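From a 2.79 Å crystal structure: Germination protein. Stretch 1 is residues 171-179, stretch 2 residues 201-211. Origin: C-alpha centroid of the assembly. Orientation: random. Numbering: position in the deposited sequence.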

# COMPACT_ATOMS: atom_id res chain seq x y z
N LEU A 171 -1.10 3.15 -5.74
CA LEU A 171 -0.33 2.09 -6.43
C LEU A 171 -1.25 1.28 -7.35
O LEU A 171 -2.27 0.78 -6.89
CB LEU A 171 0.35 1.15 -5.40
CG LEU A 171 1.68 1.59 -4.75
CD1 LEU A 171 1.55 2.84 -3.89
CD2 LEU A 171 2.19 0.50 -3.84
N GLU A 172 -0.89 1.17 -8.65
CA GLU A 172 -1.64 0.54 -9.73
C GLU A 172 -0.77 -0.54 -10.35
O GLU A 172 0.29 -0.24 -10.91
CB GLU A 172 -2.03 1.62 -10.77
CG GLU A 172 -3.16 1.22 -11.69
CD GLU A 172 -3.39 2.18 -12.84
OE1 GLU A 172 -3.32 3.41 -12.63
OE2 GLU A 172 -3.65 1.69 -13.96
N SER A 173 -1.17 -1.80 -10.18
CA SER A 173 -0.48 -2.95 -10.73
C SER A 173 -1.00 -3.27 -12.12
O SER A 173 -2.20 -3.17 -12.36
CB SER A 173 -0.61 -4.15 -9.81
OG SER A 173 0.18 -3.91 -8.66
N MET A 174 -0.10 -3.61 -13.04
CA MET A 174 -0.48 -3.95 -14.41
C MET A 174 0.55 -4.91 -15.03
O MET A 174 1.61 -5.16 -14.45
CB MET A 174 -0.71 -2.69 -15.29
CG MET A 174 0.49 -1.79 -15.46
SD MET A 174 0.04 -0.07 -15.83
CE MET A 174 -0.55 -0.22 -17.58
N LYS A 175 0.18 -5.50 -16.17
CA LYS A 175 0.98 -6.44 -16.94
C LYS A 175 1.24 -5.83 -18.29
O LYS A 175 0.33 -5.71 -19.11
CB LYS A 175 0.28 -7.82 -17.04
CG LYS A 175 0.47 -8.65 -15.78
CD LYS A 175 -0.26 -9.97 -15.84
CE LYS A 175 -0.47 -10.60 -14.47
NZ LYS A 175 0.74 -11.26 -13.92
N ILE A 176 2.46 -5.35 -18.49
CA ILE A 176 2.87 -4.71 -19.73
C ILE A 176 3.86 -5.63 -20.43
O ILE A 176 4.49 -6.45 -19.77
CB ILE A 176 3.44 -3.29 -19.51
CG1 ILE A 176 4.74 -3.31 -18.69
CG2 ILE A 176 2.39 -2.38 -18.85
CD1 ILE A 176 5.70 -2.25 -19.01
N GLY A 177 3.99 -5.49 -21.73
CA GLY A 177 4.93 -6.29 -22.51
C GLY A 177 4.47 -6.49 -23.93
O GLY A 177 3.27 -6.67 -24.18
N ARG A 178 5.44 -6.46 -24.87
CA ARG A 178 5.18 -6.63 -26.29
C ARG A 178 4.93 -8.12 -26.61
O ARG A 178 3.81 -8.46 -27.00
CB ARG A 178 6.31 -6.04 -27.14
CG ARG A 178 5.92 -5.94 -28.62
CD ARG A 178 6.92 -5.19 -29.48
NE ARG A 178 8.24 -5.80 -29.46
CZ ARG A 178 8.66 -6.75 -30.30
NH1 ARG A 178 7.84 -7.22 -31.24
NH2 ARG A 178 9.88 -7.24 -30.20
N VAL A 179 5.96 -8.99 -26.44
CA VAL A 179 5.85 -10.43 -26.76
C VAL A 179 5.26 -11.22 -25.57
O VAL A 179 4.27 -11.95 -25.74
CB VAL A 179 7.22 -11.02 -27.23
CG1 VAL A 179 7.08 -12.49 -27.61
CG2 VAL A 179 7.78 -10.22 -28.41
N ILE A 201 0.67 8.78 -19.14
CA ILE A 201 1.77 7.88 -18.84
C ILE A 201 1.26 6.42 -18.76
O ILE A 201 1.90 5.52 -19.33
CB ILE A 201 2.52 8.34 -17.57
CG1 ILE A 201 3.35 9.62 -17.89
CG2 ILE A 201 3.40 7.20 -17.00
CD1 ILE A 201 3.98 10.33 -16.75
N ARG A 202 0.08 6.20 -18.13
CA ARG A 202 -0.57 4.90 -17.99
C ARG A 202 -0.88 4.30 -19.38
O ARG A 202 -0.55 3.14 -19.62
CB ARG A 202 -1.84 5.04 -17.14
CG ARG A 202 -2.59 3.74 -16.87
CD ARG A 202 -3.99 4.03 -16.36
NE ARG A 202 -3.96 4.69 -15.05
CZ ARG A 202 -4.83 5.61 -14.65
NH1 ARG A 202 -4.72 6.16 -13.45
NH2 ARG A 202 -5.82 5.99 -15.45
N LYS A 203 -1.47 5.12 -20.28
CA LYS A 203 -1.82 4.79 -21.66
C LYS A 203 -0.57 4.33 -22.43
O LYS A 203 -0.60 3.28 -23.05
CB LYS A 203 -2.48 6.01 -22.33
CG LYS A 203 -2.72 5.93 -23.84
CD LYS A 203 -3.05 7.31 -24.41
CE LYS A 203 -2.80 7.40 -25.90
NZ LYS A 203 -3.06 8.77 -26.41
N ARG A 204 0.54 5.09 -22.34
CA ARG A 204 1.81 4.77 -23.01
C ARG A 204 2.39 3.46 -22.50
O ARG A 204 2.89 2.67 -23.31
CB ARG A 204 2.85 5.90 -22.83
CG ARG A 204 2.53 7.20 -23.56
CD ARG A 204 2.39 7.04 -25.07
NE ARG A 204 2.69 8.29 -25.79
CZ ARG A 204 1.83 9.30 -25.93
NH1 ARG A 204 0.62 9.24 -25.37
NH2 ARG A 204 2.18 10.38 -26.62
N LEU A 205 2.35 3.25 -21.18
CA LEU A 205 2.88 2.06 -20.51
C LEU A 205 2.23 0.79 -21.02
O LEU A 205 2.93 -0.16 -21.36
CB LEU A 205 2.67 2.16 -19.00
CG LEU A 205 3.82 2.72 -18.20
CD1 LEU A 205 3.57 2.53 -16.74
CD2 LEU A 205 5.13 2.05 -18.56
N LYS A 206 0.89 0.80 -21.11
CA LYS A 206 0.09 -0.32 -21.57
C LYS A 206 0.58 -0.88 -22.93
O LYS A 206 0.51 -2.10 -23.15
CB LYS A 206 -1.39 0.11 -21.66
CG LYS A 206 -2.41 -1.03 -21.84
CD LYS A 206 -2.54 -1.94 -20.60
CE LYS A 206 -1.96 -3.33 -20.84
NZ LYS A 206 -1.90 -4.12 -19.58
N ASN A 207 1.10 -0.00 -23.81
CA ASN A 207 1.57 -0.39 -25.15
C ASN A 207 3.10 -0.22 -25.33
O ASN A 207 3.59 -0.34 -26.46
CB ASN A 207 0.83 0.41 -26.22
CG ASN A 207 -0.67 0.48 -26.02
OD1 ASN A 207 -1.21 1.49 -25.55
ND2 ASN A 207 -1.36 -0.59 -26.38
N ILE A 208 3.85 0.05 -24.25
CA ILE A 208 5.30 0.25 -24.32
C ILE A 208 6.04 -1.09 -24.52
O ILE A 208 5.57 -2.14 -24.07
CB ILE A 208 5.85 1.01 -23.05
CG1 ILE A 208 7.16 1.78 -23.37
CG2 ILE A 208 6.01 0.10 -21.81
CD1 ILE A 208 7.68 2.75 -22.25
N ASP A 209 7.19 -1.02 -25.22
CA ASP A 209 8.11 -2.14 -25.38
C ASP A 209 9.20 -1.87 -24.36
O ASP A 209 10.26 -1.31 -24.67
CB ASP A 209 8.63 -2.28 -26.82
CG ASP A 209 9.48 -3.51 -27.09
OD1 ASP A 209 9.79 -4.26 -26.13
OD2 ASP A 209 9.84 -3.73 -28.27
N ILE A 210 8.89 -2.21 -23.11
CA ILE A 210 9.72 -1.98 -21.94
C ILE A 210 11.13 -2.58 -22.08
O ILE A 210 12.09 -1.99 -21.59
CB ILE A 210 8.99 -2.49 -20.66
CG1 ILE A 210 9.64 -1.95 -19.35
CG2 ILE A 210 8.80 -4.00 -20.63
CD1 ILE A 210 9.80 -0.45 -19.28
N ASP A 211 11.25 -3.71 -22.77
CA ASP A 211 12.53 -4.38 -22.95
C ASP A 211 13.45 -3.53 -23.82
O ASP A 211 14.57 -3.23 -23.40
CB ASP A 211 12.31 -5.77 -23.54
CG ASP A 211 11.45 -6.66 -22.66
OD1 ASP A 211 10.20 -6.60 -22.80
OD2 ASP A 211 12.03 -7.41 -21.84
O HOH W 1 2.94 -3.33 -23.27

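Strand 171-176 and helix 201-206 run at 39° between their N-to-C directions, 9.2 Å apart at closest approach. CA atoms of Glu172 and Arg202 are 9.4 Å apart, a gap their long side chains span, while CA of Ile176 and CA of Lys206 are only 5.5 Å apart. Residues alternate along the strand: Glu172, Met174 and Ile176 point their CA-to-CB bonds toward stretch 2, whereas Leu171 and Ser173 make no contact. Glu172, extended (chi1 and chi2 both t), forms a salt bridge with Arg202; its OE1 accepts from NE of Arg202 at 2.8 Å and, weakly, from NH1 of the same arginine at 3.2 Å. Met174 follows with a flexible thioether whose CE lies 4.2 Å from Leu205 CB and 4.0 Å from Lys206 CD. Lys175 points away, yet its backbone O accepts a 2.8 Å hydrogen bond from Lys206 NZ, the Lys206 chain bending at chi2 (p) and chi3 (-110°), so that its end comes nearer although CA-to-CB points away. Ile176, buried, loses the most area, 91 Å²: its CD1 sits 3.7 Å from both Ile208 CG2 and Ile210 CB, an apolar pocket suited to a branched aliphatic chain. At Gly177, phi/psi of 152/142 would jam a CB against the preceding carbonyl; its N donates to a water (2.9 Å from N to the water O) that in turn donates to Lys206 O and Ile208 O. Finally, Arg178 NE meets Asp209 OD2 at 2.9 Å, a salt bridge at the guanidinium edge to Asp209, the N-cap residue of the helix beginning at Ile210.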